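Long-range contacts in MHC class I antigen (Ctenopharyngodon idella, PDB 5H5Z), which binds peptides in the groove of its membrane-distal domains and, together with beta-2-microglobulin, probably presents them to T cells: residues Gly108-Ala113 with Lys153-Asn158; Leu127-Ala132 with His141-Leu146; Phe201-Val206 with Val256-Lys261; Val221-Leu226 with Arg236-Asn241. All coordinates share one frame; numbering follows the deposited sequence.

Contact 1. Residues Gly108-Ala113 with Lys153-Asn158; sequences GFYQYA and KGYLEN
Strand G108-A113 passes beneath helix K153-N158 at an interaxial angle of 144°, so the two run closer to antiparallel than to crossed. Their axes approach to 8.5 Å, with L156 and the Y110 ring lying between them, and the backbones come nearest at G108 and L156. With no side chain at G108, L156 can lie directly against the strand, its CD1 4.0 Å from G108 C. L156 CG stands anti to the carbonyl carbon (chi1 -70°), which drops both methyls onto the strand; CD2 ends 3.6 Å from F109 O. The ring of Y110 is met at its edge rather than over a face: L156 CD1 lies near the ring plane, 4.0 Å from Y110 CD2. Farther along the same edge Y155 CD2 comes within 4.3 Å of Y110 CE2. Y110 holds an off-staggered chi1 of -135°, which swings the ring up beside the helix, where Y96 stacks on it. This is the alpha2 wall of an MHC class I groove resting on its sheet floor, and both tyrosine hydroxyls reach the bound peptide, Y110 OH at a polar side chain and Y155 OH at its backbone. On the helix itself K153 NZ pairs with E157 OE2 one turn on (2.8 Å), a bridge that K124 joins through its own NZ. Between strand and helix the side chains meet by van der Waals contact, with the L156 methyls resting partly on the F109 carbonyl; the tyrosine rings and L156 make the contact, while the hydroxyls bond to the peptide.

Contact 2. Residues Leu127-Ala132 with His141-Leu146; sequences LTWTAA and HKWEAL
W143 drives the edge of its indole into a face of W129: the planes stand at 70° and the six-membered rings lie 4.9 Å apart between centroids. The point of the T is W143 CE3, placed over the centre of the W129 ring and 3.6 Å from W129 CE2. W143 CB lies near the pyrrole end of the same indole, 3.9 Å from W129 CD1. Both tryptophans have CG anti to the carbonyl carbon, W143 at chi1 -79°, which turns each ring into the space between helix and strand. Here the outermost strand of the MHC class I groove floor meets the short alpha2 helix 134-145, almost antiparallel to it; L127 and T128 open the strand with a G1 beta bulge opposite D123. Beside the aromatic pair, E144 stretches its extended chain back to the strand. Its OE2 takes the W129 N-H on the anti lone pair in a nearly straight bond (2.9 Å, 174°), and K140 NZ holds the same oxygen in a salt bridge. Water 1 joins W129 NE1 to W143 O by two weak bonds. W143 NE1 points elsewhere, to the backbone of the bound peptide, and Y112 meets the W143 ring edge-to-face.

Contact 3. Residues Phe201-Val206 with Val256-Lys261; sequences FYPSGV and VEHQDK
H258 places its imidazole against the loop F201-V206, with CG anti to its own backbone N (chi1 177°), and both ring nitrogens donate to carbonyls of that loop. ND1 gives the firmer bond, to G205 O at 3.1 Å, arriving in the carbonyl plane though bent to 142° at the hydrogen. NE2 reaches Y202 O at 3.2 Å in a bond that is weak. Between them CE1 faces P203 O at only 2.9 Å, so three carbonyl oxygens line the imidazole edge. The peptide bond before P203, within this run of carbonyls, is cis. G205 O is the busiest acceptor: besides ND1 it accepts from water 3 and, weakly, from water 2. Water 3 is in turn the acceptor for Q259 NE2 (2.7 Å) and water 2 for Q259 N. The imidazole is sandwiched, with Q259 CG on one face and F201 CB on the other. The latter is a CH-pi contact, F201 CB lying 4.2 Å from the centroid of the H258 ring. K261 N bonds H258 O across a type I' turn, and H258 N returns a bond to K261 O. Farther along, V206 CG2 packs on V256 CG1 at 3.7 Å. C254, V256 and H258 spell the C-x-V-x-H signature of immunoglobulin C1-set domains, and C254 forms the intradomain disulfide with C196. The carbonyl oxygens around the ring edge would favour a protonated, doubly donating imidazole, though the NE2 bond is weak.

Contact 4. Residues Val221-Leu226 with Arg236-Asn241; sequences VDLGEL and RMSTLN
Strands 221-228 and 234-240 form a beta hairpin at the edge of the four-stranded sheet of the immunoglobulin C1-set domain. D222 and T239 are its hydrogen-bonded pair: D222 N gives to T239 O at 2.8 Å, while T239 N returns to D222 O from above the carbonyl plane, and water 4 joins D222 O to T239 OG1. On either side V221-L240 and L223-S238 are non-hydrogen-bonded pairs, their side chains sharing one face of the sheet. There V221 CG2 meets L240 CD1 at 3.9 Å, and V221 CG1 lies 3.4 Å from S238 OG. Beyond the regular pairs G224 N bonds M237 O at 2.7 Å, nearly along the C=O axis, and water 6 links E225 O to M237 N. R236, extended from CG to NE, reaches across to the 224-226 backbone. Its NE gives G224 O an in-plane bond of 2.8 Å at 159°, L226 N lies over one guanidinium face, and L223 crosses the arginine at about a right angle, CD2 near NH2. Farther out, W210 NE1 from the facing sheet fixes the S238 hydroxyl by a hydrogen bond, and E225 turns its carboxylate to K7 of beta-2-microglobulin. Water 5 accepts from R236 NH2 at 3.0 Å and donates to L223 O.

In the fold
Contacts 1 and 2 belong to the peptide-binding platform and contacts 3 and 4 to the immunoglobulin-like domain, the pairs lying on opposite sides of the chain's centre. Contact 2 is nested within the chain segment that contact 1 closes, their centres 13 Å apart; they touch where Y112 CE1 meets W143 CH2 at 3.5 Å. Both reach the bound peptide through side chains of the groove. Contact 4 is likewise nested within contact 3, 15 Å between centres, with S204 O 3.4 Å from L226 CD1. No contact of one pair touches one of the other: contacts 1 and 3 have centres 31 Å apart and nearest atoms about 16 Å apart. Beta-2-microglobulin borders contacts 1 and 4.

Contact 1. Residues Gly108-Ala113 with Lys153-Asn158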
# COMPACT_ATOMS: atom_id res chain seq x y z
N GLY A 108 -10.01 -15.55 7.38
CA GLY A 108 -10.36 -15.08 6.05
C GLY A 108 -11.46 -14.04 6.09
O GLY A 108 -12.21 -13.96 7.07
N PHE A 109 -11.55 -13.24 5.03
CA PHE A 109 -12.55 -12.19 4.92
C PHE A 109 -13.04 -12.06 3.48
O PHE A 109 -12.34 -12.46 2.54
CB PHE A 109 -11.98 -10.85 5.40
CG PHE A 109 -10.83 -10.35 4.56
CD1 PHE A 109 -9.54 -10.83 4.77
CD2 PHE A 109 -11.04 -9.41 3.56
CE1 PHE A 109 -8.48 -10.38 4.00
CE2 PHE A 109 -9.98 -8.95 2.78
CZ PHE A 109 -8.70 -9.44 3.00
N TYR A 110 -14.23 -11.49 3.30
CA TYR A 110 -14.81 -11.27 1.98
C TYR A 110 -15.74 -10.06 2.09
O TYR A 110 -16.73 -10.09 2.82
CB TYR A 110 -15.59 -12.52 1.52
CG TYR A 110 -15.32 -12.93 0.09
CD1 TYR A 110 -15.75 -12.14 -0.98
CD2 TYR A 110 -14.66 -14.13 -0.20
CE1 TYR A 110 -15.50 -12.52 -2.29
CE2 TYR A 110 -14.41 -14.52 -1.51
CZ TYR A 110 -14.84 -13.71 -2.55
OH TYR A 110 -14.60 -14.09 -3.85
N GLN A 111 -15.40 -8.99 1.37
CA GLN A 111 -16.07 -7.68 1.56
C GLN A 111 -16.26 -6.94 0.24
O GLN A 111 -15.43 -7.03 -0.66
CB GLN A 111 -15.25 -6.80 2.51
CG GLN A 111 -15.06 -7.38 3.91
CD GLN A 111 -13.90 -6.75 4.66
OE1 GLN A 111 -13.25 -5.83 4.17
NE2 GLN A 111 -13.63 -7.27 5.85
N TYR A 112 -17.35 -6.18 0.16
CA TYR A 112 -17.63 -5.34 -1.00
C TYR A 112 -17.96 -3.91 -0.56
O TYR A 112 -18.51 -3.71 0.52
CB TYR A 112 -18.80 -5.90 -1.80
CG TYR A 112 -18.56 -7.26 -2.44
CD1 TYR A 112 -18.71 -8.45 -1.70
CD2 TYR A 112 -18.21 -7.37 -3.79
CE1 TYR A 112 -18.51 -9.68 -2.30
CE2 TYR A 112 -18.01 -8.61 -4.39
CZ TYR A 112 -18.16 -9.76 -3.64
OH TYR A 112 -17.97 -10.99 -4.23
N ALA A 113 -17.63 -2.93 -1.41
CA ALA A 113 -17.97 -1.52 -1.14
C ALA A 113 -18.44 -0.83 -2.40
O ALA A 113 -17.96 -1.13 -3.50
CB ALA A 113 -16.77 -0.77 -0.57
N LYS A 153 -16.90 -19.07 1.80
CA LYS A 153 -16.27 -19.75 2.94
C LYS A 153 -15.44 -20.96 2.49
O LYS A 153 -14.31 -21.15 2.95
CB LYS A 153 -17.32 -20.17 3.97
CG LYS A 153 -16.79 -20.97 5.16
CD LYS A 153 -17.94 -21.53 5.98
CE LYS A 153 -17.47 -22.47 7.07
NZ LYS A 153 -16.84 -21.74 8.21
N GLY A 154 -16.00 -21.77 1.58
CA GLY A 154 -15.28 -22.90 1.01
C GLY A 154 -13.98 -22.47 0.35
O GLY A 154 -12.91 -23.06 0.59
N TYR A 155 -14.06 -21.43 -0.48
CA TYR A 155 -12.87 -20.85 -1.10
C TYR A 155 -11.84 -20.36 -0.08
O TYR A 155 -10.65 -20.67 -0.18
CB TYR A 155 -13.24 -19.71 -2.06
CG TYR A 155 -12.01 -18.95 -2.51
CD1 TYR A 155 -11.22 -19.42 -3.57
CD2 TYR A 155 -11.61 -17.79 -1.85
CE1 TYR A 155 -10.08 -18.75 -3.96
CE2 TYR A 155 -10.46 -17.11 -2.23
CZ TYR A 155 -9.71 -17.59 -3.28
OH TYR A 155 -8.58 -16.91 -3.67
N LEU A 156 -12.30 -19.57 0.90
CA LEU A 156 -11.38 -18.96 1.87
C LEU A 156 -10.63 -19.98 2.72
O LEU A 156 -9.43 -19.84 2.97
CB LEU A 156 -12.13 -17.98 2.78
CG LEU A 156 -12.64 -16.68 2.15
CD1 LEU A 156 -13.48 -15.92 3.17
CD2 LEU A 156 -11.49 -15.81 1.64
N GLU A 157 -11.35 -21.00 3.18
CA GLU A 157 -10.80 -21.97 4.12
C GLU A 157 -10.03 -23.10 3.43
O GLU A 157 -9.24 -23.79 4.07
CB GLU A 157 -11.90 -22.53 5.01
CG GLU A 157 -12.55 -21.47 5.89
CD GLU A 157 -13.64 -22.00 6.79
OE1 GLU A 157 -13.99 -23.19 6.69
OE2 GLU A 157 -14.16 -21.21 7.61
N ASN A 158 -10.27 -23.30 2.14
CA ASN A 158 -9.65 -24.41 1.43
C ASN A 158 -8.77 -23.93 0.28
O ASN A 158 -7.56 -23.85 0.42
CB ASN A 158 -10.71 -25.41 0.97
CG ASN A 158 -11.54 -25.94 2.12
OD1 ASN A 158 -12.67 -25.49 2.35
ND2 ASN A 158 -11.00 -26.90 2.86

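Contact 2. Residues Leu127-Ala132 with His141-Leu146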
# COMPACT_ATOMS: atom_id res chain seq x y z
N LEU A 127 -22.65 -17.82 8.12
CA LEU A 127 -22.94 -17.99 6.69
C LEU A 127 -24.00 -17.00 6.21
O LEU A 127 -24.94 -17.35 5.50
CB LEU A 127 -23.34 -19.44 6.38
CG LEU A 127 -22.21 -20.47 6.46
CD1 LEU A 127 -22.76 -21.89 6.53
CD2 LEU A 127 -21.26 -20.31 5.29
N THR A 128 -23.82 -15.74 6.62
CA THR A 128 -24.73 -14.66 6.25
C THR A 128 -23.92 -13.46 5.77
O THR A 128 -22.71 -13.38 6.00
CB THR A 128 -25.63 -14.23 7.42
OG1 THR A 128 -24.82 -13.86 8.55
CG2 THR A 128 -26.60 -15.34 7.82
N TRP A 129 -24.60 -12.55 5.08
CA TRP A 129 -24.00 -11.32 4.61
C TRP A 129 -24.54 -10.13 5.39
O TRP A 129 -25.75 -9.91 5.45
CB TRP A 129 -24.27 -11.14 3.11
CG TRP A 129 -23.52 -12.14 2.29
CD1 TRP A 129 -23.96 -13.37 1.89
CD2 TRP A 129 -22.19 -12.00 1.78
NE1 TRP A 129 -22.99 -14.01 1.16
CE2 TRP A 129 -21.89 -13.20 1.08
CE3 TRP A 129 -21.22 -10.99 1.85
CZ2 TRP A 129 -20.66 -13.40 0.45
CZ3 TRP A 129 -20.00 -11.19 1.23
CH2 TRP A 129 -19.72 -12.39 0.54
N THR A 130 -23.63 -9.38 5.99
CA THR A 130 -24.00 -8.15 6.69
C THR A 130 -24.18 -7.04 5.67
O THR A 130 -23.25 -6.70 4.94
CB THR A 130 -22.94 -7.77 7.74
OG1 THR A 130 -22.76 -8.87 8.64
CG2 THR A 130 -23.37 -6.53 8.54
N ALA A 131 -25.40 -6.50 5.62
CA ALA A 131 -25.73 -5.39 4.74
C ALA A 131 -25.55 -4.07 5.48
O ALA A 131 -26.13 -3.86 6.55
CB ALA A 131 -27.17 -5.53 4.25
N ALA A 132 -24.74 -3.17 4.92
CA ALA A 132 -24.42 -1.89 5.57
C ALA A 132 -25.54 -0.85 5.45
O ALA A 132 -25.62 0.08 6.26
CB ALA A 132 -23.12 -1.33 5.02
N HIS A 141 -30.32 -10.90 0.68
CA HIS A 141 -31.32 -11.96 0.49
C HIS A 141 -31.06 -12.82 -0.74
O HIS A 141 -31.18 -14.05 -0.68
CB HIS A 141 -32.74 -11.38 0.43
CG HIS A 141 -33.18 -10.72 1.70
ND1 HIS A 141 -32.95 -11.26 2.95
CD2 HIS A 141 -33.86 -9.57 1.92
CE1 HIS A 141 -33.45 -10.47 3.88
NE2 HIS A 141 -34.02 -9.43 3.28
N LYS A 142 -30.68 -12.18 -1.85
CA LYS A 142 -30.35 -12.90 -3.08
C LYS A 142 -29.18 -13.84 -2.85
O LYS A 142 -29.23 -15.01 -3.24
CB LYS A 142 -30.01 -11.91 -4.20
CG LYS A 142 -29.66 -12.59 -5.52
CD LYS A 142 -28.98 -11.63 -6.48
CE LYS A 142 -28.43 -12.38 -7.68
NZ LYS A 142 -28.11 -11.45 -8.80
N TRP A 143 -28.13 -13.33 -2.21
CA TRP A 143 -26.92 -14.13 -1.99
C TRP A 143 -27.12 -15.27 -1.01
O TRP A 143 -26.55 -16.35 -1.18
CB TRP A 143 -25.76 -13.22 -1.59
CG TRP A 143 -25.16 -12.52 -2.78
CD1 TRP A 143 -25.66 -12.48 -4.05
CD2 TRP A 143 -23.95 -11.76 -2.80
NE1 TRP A 143 -24.84 -11.75 -4.86
CE2 TRP A 143 -23.78 -11.30 -4.13
CE3 TRP A 143 -22.99 -11.43 -1.84
CZ2 TRP A 143 -22.68 -10.52 -4.51
CZ3 TRP A 143 -21.90 -10.65 -2.22
CH2 TRP A 143 -21.76 -10.20 -3.54
N GLU A 144 -27.96 -15.04 -0.00
CA GLU A 144 -28.30 -16.10 0.95
C GLU A 144 -29.14 -17.22 0.30
O GLU A 144 -29.00 -18.39 0.66
CB GLU A 144 -28.91 -15.51 2.23
CG GLU A 144 -27.83 -14.93 3.14
CD GLU A 144 -28.31 -13.92 4.17
OE1 GLU A 144 -29.52 -13.87 4.47
OE2 GLU A 144 -27.46 -13.16 4.70
N ALA A 145 -29.98 -16.86 -0.68
CA ALA A 145 -30.72 -17.86 -1.46
C ALA A 145 -29.82 -18.65 -2.41
O ALA A 145 -30.07 -19.82 -2.68
CB ALA A 145 -31.85 -17.19 -2.25
N LEU A 146 -28.76 -18.00 -2.90
CA LEU A 146 -27.84 -18.63 -3.86
C LEU A 146 -26.64 -19.33 -3.20
O LEU A 146 -25.76 -19.83 -3.90
CB LEU A 146 -27.38 -17.62 -4.91
CG LEU A 146 -28.44 -17.09 -5.88
CD1 LEU A 146 -27.92 -15.89 -6.65
CD2 LEU A 146 -28.94 -18.17 -6.85
O HOH W 1 -24.92 -16.45 1.03

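Contact 3. Residues Phe201-Val206 with Val256-Lys261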
# COMPACT_ATOMS: atom_id res chain seq x y z
N PHE A 201 14.44 -1.69 5.39
CA PHE A 201 14.19 -2.84 6.25
C PHE A 201 12.94 -3.63 5.86
O PHE A 201 12.00 -3.10 5.27
CB PHE A 201 14.16 -2.42 7.73
CG PHE A 201 13.16 -1.35 8.05
CD1 PHE A 201 11.84 -1.67 8.35
CD2 PHE A 201 13.54 -0.00 8.06
CE1 PHE A 201 10.92 -0.68 8.65
CE2 PHE A 201 12.62 0.99 8.35
CZ PHE A 201 11.31 0.65 8.65
N TYR A 202 12.97 -4.92 6.20
CA TYR A 202 11.83 -5.82 6.06
C TYR A 202 12.00 -6.92 7.10
O TYR A 202 13.12 -7.40 7.29
CB TYR A 202 11.80 -6.41 4.65
CG TYR A 202 10.52 -7.14 4.33
CD1 TYR A 202 10.35 -8.49 4.64
CD2 TYR A 202 9.46 -6.47 3.71
CE1 TYR A 202 9.17 -9.15 4.36
CE2 TYR A 202 8.27 -7.13 3.41
CZ TYR A 202 8.13 -8.46 3.74
OH TYR A 202 6.96 -9.12 3.45
N PRO A 203 10.90 -7.33 7.78
CA PRO A 203 9.50 -6.86 7.72
C PRO A 203 9.32 -5.42 8.21
O PRO A 203 10.28 -4.79 8.67
CB PRO A 203 8.75 -7.84 8.63
CG PRO A 203 9.67 -8.98 8.85
CD PRO A 203 11.05 -8.41 8.77
N SER A 204 8.10 -4.91 8.14
CA SER A 204 7.85 -3.48 8.31
C SER A 204 7.92 -2.94 9.75
O SER A 204 8.11 -1.74 9.95
CB SER A 204 6.53 -3.08 7.66
OG SER A 204 5.44 -3.54 8.43
N GLY A 205 7.75 -3.82 10.74
CA GLY A 205 7.78 -3.40 12.14
C GLY A 205 9.14 -2.89 12.59
O GLY A 205 10.13 -3.61 12.49
N VAL A 206 9.19 -1.65 13.07
CA VAL A 206 10.44 -1.05 13.57
C VAL A 206 10.17 -0.15 14.78
O VAL A 206 9.12 0.48 14.86
CB VAL A 206 11.21 -0.30 12.45
CG1 VAL A 206 10.53 1.01 12.06
CG2 VAL A 206 12.66 -0.05 12.84
N VAL A 256 17.48 2.37 17.10
CA VAL A 256 16.57 1.71 16.16
C VAL A 256 16.58 0.21 16.41
O VAL A 256 17.63 -0.44 16.32
CB VAL A 256 16.92 2.01 14.69
CG1 VAL A 256 15.95 1.31 13.75
CG2 VAL A 256 16.90 3.51 14.43
N GLU A 257 15.41 -0.34 16.74
CA GLU A 257 15.26 -1.77 16.99
C GLU A 257 14.44 -2.46 15.90
O GLU A 257 13.34 -2.02 15.56
CB GLU A 257 14.65 -2.04 18.37
CG GLU A 257 14.65 -3.52 18.76
CD GLU A 257 14.16 -3.78 20.17
OE1 GLU A 257 13.55 -4.83 20.39
OE2 GLU A 257 14.40 -2.93 21.06
N HIS A 258 14.98 -3.55 15.37
CA HIS A 258 14.33 -4.33 14.32
C HIS A 258 14.77 -5.78 14.49
O HIS A 258 15.96 -6.05 14.61
CB HIS A 258 14.74 -3.80 12.95
CG HIS A 258 14.18 -4.57 11.79
ND1 HIS A 258 12.90 -4.38 11.31
CD2 HIS A 258 14.74 -5.50 10.98
CE1 HIS A 258 12.69 -5.17 10.28
NE2 HIS A 258 13.80 -5.86 10.05
N GLN A 259 13.80 -6.69 14.50
CA GLN A 259 14.07 -8.13 14.68
C GLN A 259 15.00 -8.41 15.88
O GLN A 259 16.01 -9.10 15.74
CB GLN A 259 14.64 -8.73 13.38
CG GLN A 259 13.70 -8.66 12.19
CD GLN A 259 12.43 -9.46 12.39
OE1 GLN A 259 12.47 -10.65 12.73
NE2 GLN A 259 11.28 -8.82 12.19
N ASP A 260 14.65 -7.86 17.04
CA ASP A 260 15.36 -8.09 18.32
C ASP A 260 16.82 -7.63 18.34
O ASP A 260 17.60 -8.05 19.20
CB ASP A 260 15.26 -9.56 18.75
CG ASP A 260 13.86 -10.11 18.61
OD1 ASP A 260 12.92 -9.51 19.18
OD2 ASP A 260 13.70 -11.14 17.93
N LYS A 261 17.18 -6.76 17.40
CA LYS A 261 18.54 -6.23 17.28
C LYS A 261 18.47 -4.71 17.24
O LYS A 261 17.52 -4.15 16.69
CB LYS A 261 19.22 -6.79 16.03
CG LYS A 261 19.39 -8.31 16.04
CD LYS A 261 19.95 -8.85 14.74
CE LYS A 261 21.47 -8.69 14.66
NZ LYS A 261 22.19 -9.56 15.64
O HOH W 2 11.04 -6.08 14.53
O HOH W 3 9.96 -6.45 12.03

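Contact 4. Residues Val221-Leu226 with Arg236-Asn241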
# COMPACT_ATOMS: atom_id res chain seq x y z
N VAL A 221 9.70 14.61 20.98
CA VAL A 221 9.88 13.57 19.98
C VAL A 221 8.68 13.54 19.03
O VAL A 221 7.53 13.60 19.47
CB VAL A 221 10.07 12.18 20.65
CG1 VAL A 221 10.08 11.06 19.62
CG2 VAL A 221 11.35 12.16 21.48
N ASP A 222 8.97 13.47 17.74
CA ASP A 222 7.95 13.34 16.71
C ASP A 222 8.23 12.11 15.84
O ASP A 222 9.08 12.14 14.96
CB ASP A 222 7.89 14.61 15.85
CG ASP A 222 6.86 14.54 14.74
OD1 ASP A 222 5.89 13.75 14.84
OD2 ASP A 222 7.01 15.29 13.75
N LEU A 223 7.50 11.02 16.11
CA LEU A 223 7.66 9.78 15.35
C LEU A 223 6.87 9.81 14.04
O LEU A 223 5.64 9.98 14.05
CB LEU A 223 7.23 8.58 16.21
CG LEU A 223 7.31 7.17 15.60
CD1 LEU A 223 8.74 6.80 15.26
CD2 LEU A 223 6.71 6.16 16.56
N GLY A 224 7.58 9.66 12.93
CA GLY A 224 6.98 9.64 11.61
C GLY A 224 6.22 8.36 11.33
O GLY A 224 6.32 7.38 12.07
N GLU A 225 5.44 8.36 10.25
CA GLU A 225 4.69 7.18 9.85
C GLU A 225 5.59 6.18 9.16
O GLU A 225 6.63 6.55 8.60
CB GLU A 225 3.53 7.57 8.93
CG GLU A 225 2.55 8.56 9.55
CD GLU A 225 1.53 9.11 8.56
OE1 GLU A 225 0.53 9.69 9.02
OE2 GLU A 225 1.74 8.96 7.34
N LEU A 226 5.20 4.90 9.21
CA LEU A 226 5.81 3.87 8.38
C LEU A 226 5.53 4.20 6.92
O LEU A 226 4.38 4.46 6.54
CB LEU A 226 5.24 2.49 8.73
CG LEU A 226 5.70 1.26 7.94
CD1 LEU A 226 7.18 0.95 8.17
CD2 LEU A 226 4.85 0.05 8.29
N ARG A 236 11.18 4.59 8.04
CA ARG A 236 10.51 5.34 9.10
C ARG A 236 11.53 6.27 9.74
O ARG A 236 12.73 5.97 9.77
CB ARG A 236 9.92 4.41 10.15
CG ARG A 236 8.83 5.04 11.00
CD ARG A 236 8.07 4.02 11.83
NE ARG A 236 6.95 4.65 12.52
CZ ARG A 236 5.97 4.00 13.14
NH1 ARG A 236 5.96 2.67 13.18
NH2 ARG A 236 4.99 4.68 13.73
N MET A 237 11.06 7.40 10.25
CA MET A 237 11.94 8.32 10.95
C MET A 237 11.31 8.89 12.21
O MET A 237 10.09 8.90 12.36
CB MET A 237 12.42 9.44 10.02
CG MET A 237 11.37 10.48 9.69
SD MET A 237 11.92 11.49 8.31
CE MET A 237 11.08 13.03 8.68
N SER A 238 12.17 9.36 13.11
CA SER A 238 11.73 10.11 14.28
C SER A 238 12.56 11.37 14.39
O SER A 238 13.74 11.36 14.07
CB SER A 238 11.87 9.28 15.55
OG SER A 238 11.41 10.01 16.67
N THR A 239 11.93 12.44 14.85
CA THR A 239 12.59 13.74 14.93
C THR A 239 12.60 14.22 16.38
O THR A 239 11.56 14.23 17.04
CB THR A 239 11.88 14.77 14.03
OG1 THR A 239 11.85 14.30 12.68
CG2 THR A 239 12.60 16.11 14.06
N LEU A 240 13.79 14.61 16.85
CA LEU A 240 13.95 15.17 18.19
C LEU A 240 14.15 16.67 18.09
O LEU A 240 15.08 17.13 17.41
CB LEU A 240 15.15 14.54 18.91
CG LEU A 240 15.44 15.04 20.33
CD1 LEU A 240 14.41 14.53 21.32
CD2 LEU A 240 16.85 14.65 20.77
N ASN A 241 13.29 17.43 18.76
CA ASN A 241 13.43 18.88 18.77
C ASN A 241 13.76 19.43 20.15
O ASN A 241 12.91 20.03 20.82
CB ASN A 241 12.20 19.57 18.18
CG ASN A 241 12.46 21.03 17.85
OD1 ASN A 241 13.62 21.46 17.73
ND2 ASN A 241 11.40 21.81 17.69
O HOH W 4 9.80 12.62 12.30
O HOH W 5 3.96 7.43 14.10
O HOH W 6 8.63 8.40 8.70